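Local coordinates for Sn-glycerol-3-phosphate ABC transporter substrate-binding protein UspB (Mycobacterium tuberculosis, PDB 4MFI) that serves as the substrate-binding subunit of an ABC transporter and is specific for glycerophosphocholine, at residues 164-170 against 180-184. Numbering follows the deposited sequence.
Sequences WQQAGLP and FDEWG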
loop_
_atom_site.group_PDB
_atom_site.type_symbol
_atom_site.label_atom_id
_atom_site.label_comp_id
_atom_site.label_asym_id
_atom_site.label_seq_id
_atom_site.Cartn_x
_atom_site.Cartn_y
_atom_site.Cartn_z
ATOM N N TRP A 164 -19.330 -4.517 -18.954
ATOM C CA TRP A 164 -19.748 -3.116 -18.956
ATOM C C TRP A 164 -20.625 -2.822 -20.170
ATOM O O TRP A 164 -21.669 -2.176 -20.053
ATOM C CB TRP A 164 -18.513 -2.206 -18.962
ATOM C CG TRP A 164 -18.236 -1.481 -17.662
ATOM C CD1 TRP A 164 -18.107 -0.130 -17.500
ATOM C CD2 TRP A 164 -18.059 -2.060 -16.350
ATOM N NE1 TRP A 164 -17.864 0.169 -16.177
ATOM C CE2 TRP A 164 -17.821 -0.994 -15.453
ATOM C CE3 TRP A 164 -18.069 -3.370 -15.851
ATOM C CZ2 TRP A 164 -17.614 -1.197 -14.083
ATOM C CZ3 TRP A 164 -17.856 -3.571 -14.491
ATOM C CH2 TRP A 164 -17.639 -2.490 -13.622
ATOM N N GLN A 165 -20.201 -3.308 -21.334
ATOM C CA GLN A 165 -20.936 -3.073 -22.574
ATOM C C GLN A 165 -22.308 -3.738 -22.548
ATOM O O GLN A 165 -23.308 -3.126 -22.938
ATOM C CB GLN A 165 -20.133 -3.575 -23.770
ATOM C CG GLN A 165 -18.921 -2.729 -24.094
ATOM C CD GLN A 165 -18.114 -3.301 -25.242
ATOM O OE1 GLN A 165 -18.622 -4.097 -26.041
ATOM N NE2 GLN A 165 -16.850 -2.903 -25.334
ATOM N N GLN A 166 -22.360 -4.980 -22.071
ATOM C CA GLN A 166 -23.627 -5.708 -22.021
ATOM C C GLN A 166 -24.598 -5.060 -21.040
ATOM O O GLN A 166 -25.818 -5.080 -21.248
ATOM C CB GLN A 166 -23.409 -7.184 -21.670
ATOM C CG GLN A 166 -22.831 -8.002 -22.815
ATOM C CD GLN A 166 -23.708 -7.964 -24.060
ATOM O OE1 GLN A 166 -24.939 -7.931 -23.969
ATOM N NE2 GLN A 166 -23.077 -7.964 -25.233
ATOM N N ALA A 167 -24.049 -4.480 -19.975
ATOM C CA ALA A 167 -24.854 -3.806 -18.966
ATOM C C ALA A 167 -25.237 -2.373 -19.367
ATOM O O ALA A 167 -25.946 -1.683 -18.624
ATOM C CB ALA A 167 -24.130 -3.817 -17.626
ATOM N N GLY A 168 -24.763 -1.918 -20.530
ATOM C CA GLY A 168 -25.094 -0.583 -21.014
ATOM C C GLY A 168 -24.426 0.554 -20.253
ATOM O O GLY A 168 -24.926 1.681 -20.219
ATOM N N LEU A 169 -23.280 0.266 -19.658
ATOM C CA LEU A 169 -22.564 1.248 -18.859
ATOM C C LEU A 169 -21.618 2.081 -19.716
ATOM O O LEU A 169 -21.135 1.613 -20.752
ATOM C CB LEU A 169 -21.780 0.535 -17.757
ATOM C CG LEU A 169 -22.600 -0.378 -16.847
ATOM C CD1 LEU A 169 -21.697 -1.018 -15.800
ATOM C CD2 LEU A 169 -23.755 0.387 -16.189
ATOM N N PRO A 170 -21.345 3.324 -19.291
ATOM C CA PRO A 170 -20.300 4.097 -19.975
ATOM C C PRO A 170 -18.935 3.454 -19.732
ATOM O O PRO A 170 -18.759 2.751 -18.725
ATOM C CB PRO A 170 -20.378 5.465 -19.296
ATOM C CG PRO A 170 -20.914 5.167 -17.920
ATOM C CD PRO A 170 -21.884 4.034 -18.114
ATOM N N PHE A 180 -21.900 2.912 -8.395
ATOM C CA PHE A 180 -21.540 1.530 -8.644
ATOM C C PHE A 180 -22.587 0.580 -8.080
ATOM O O PHE A 180 -22.937 -0.419 -8.706
ATOM C CB PHE A 180 -20.170 1.162 -8.085
ATOM C CG PHE A 180 -19.789 -0.240 -8.429
ATOM C CD1 PHE A 180 -19.600 -0.587 -9.758
ATOM C CD2 PHE A 180 -19.702 -1.229 -7.456
ATOM C CE1 PHE A 180 -19.308 -1.892 -10.130
ATOM C CE2 PHE A 180 -19.393 -2.545 -7.817
ATOM C CZ PHE A 180 -19.202 -2.871 -9.160
ATOM N N ASP A 181 -23.082 0.895 -6.892
ATOM C CA ASP A 181 -24.093 0.063 -6.256
ATOM C C ASP A 181 -25.378 0.009 -7.089
ATOM O O ASP A 181 -26.072 -1.018 -7.126
ATOM C CB ASP A 181 -24.358 0.580 -4.844
ATOM C CG ASP A 181 -25.384 -0.242 -4.112
ATOM O OD1 ASP A 181 -25.039 -1.363 -3.685
ATOM O OD2 ASP A 181 -26.533 0.234 -3.968
ATOM N N GLU A 182 -25.680 1.096 -7.789
ATOM C CA GLU A 182 -26.798 1.108 -8.719
ATOM C C GLU A 182 -26.517 0.213 -9.934
ATOM O O GLU A 182 -27.405 -0.516 -10.387
ATOM C CB GLU A 182 -27.098 2.550 -9.145
ATOM C CG GLU A 182 -28.388 2.735 -9.904
ATOM C CD GLU A 182 -29.605 2.414 -9.073
ATOM O OE1 GLU A 182 -30.580 1.883 -9.647
ATOM O OE2 GLU A 182 -29.592 2.695 -7.854
ATOM N N TRP A 183 -25.278 0.246 -10.433
ATOM C CA TRP A 183 -24.866 -0.593 -11.562
ATOM C C TRP A 183 -24.840 -2.090 -11.235
ATOM O O TRP A 183 -25.023 -2.932 -12.120
ATOM C CB TRP A 183 -23.455 -0.221 -12.012
ATOM C CG TRP A 183 -23.298 1.124 -12.659
ATOM C CD1 TRP A 183 -24.278 2.032 -12.963
ATOM C CD2 TRP A 183 -22.068 1.690 -13.114
ATOM N NE1 TRP A 183 -23.722 3.138 -13.569
ATOM C CE2 TRP A 183 -22.366 2.949 -13.677
ATOM C CE3 TRP A 183 -20.737 1.256 -13.096
ATOM C CZ2 TRP A 183 -21.380 3.776 -14.226
ATOM C CZ3 TRP A 183 -19.762 2.071 -13.649
ATOM C CH2 TRP A 183 -20.088 3.326 -14.199
ATOM N N GLY A 184 -24.589 -2.413 -9.970
ATOM C CA GLY A 184 -24.306 -3.780 -9.558
ATOM C C GLY A 184 -25.288 -4.835 -10.035
ATOM O O GLY A 184 -24.879 -5.825 -10.640
#
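Apolar and aromatic side chains make this contact, with the indole of Trp183 reaching from helix 177-191 into the bend that follows helix 161-166. The clearest interaction is a CH-pi contact: Leu169 CD2 sits 3.5 Å from the centroid of the five-membered ring of Trp183, almost on the ring normal, and 3.6 Å from Trp183 CG. Pro170 extends this apolar surface, its CD lying 3.9 Å from Trp183 CZ2.

Aromatic contacts continue inward. The planes of Trp164 and Trp183 are nearly perpendicular, but their rings meet obliquely, with Trp164 NE1 3.7 Å from Trp183 CZ3. Trp164 CH2 approaches the edge of the Phe180 ring, 3.9 Å from Phe180 CE1. The indole nitrogen of Trp164 is hydrogen-bonded to the carbonyl oxygen of Arg172, in the connecting loop, while Phe180 meets Phe157 and His198 edge-to-face.

Backbone hydrogen bonds set the position of Leu169. Gly168, with positive phi, ends the first helix, as Leu169 N bonds to Trp164 O (3.0 Å) and Gly168 N to Gln165 O (3.1 Å). This Schellman motif turns the chain so that Leu169 faces Trp183, joining two consecutive helices of an alpha/beta domain in a periplasmic-binding-protein fold.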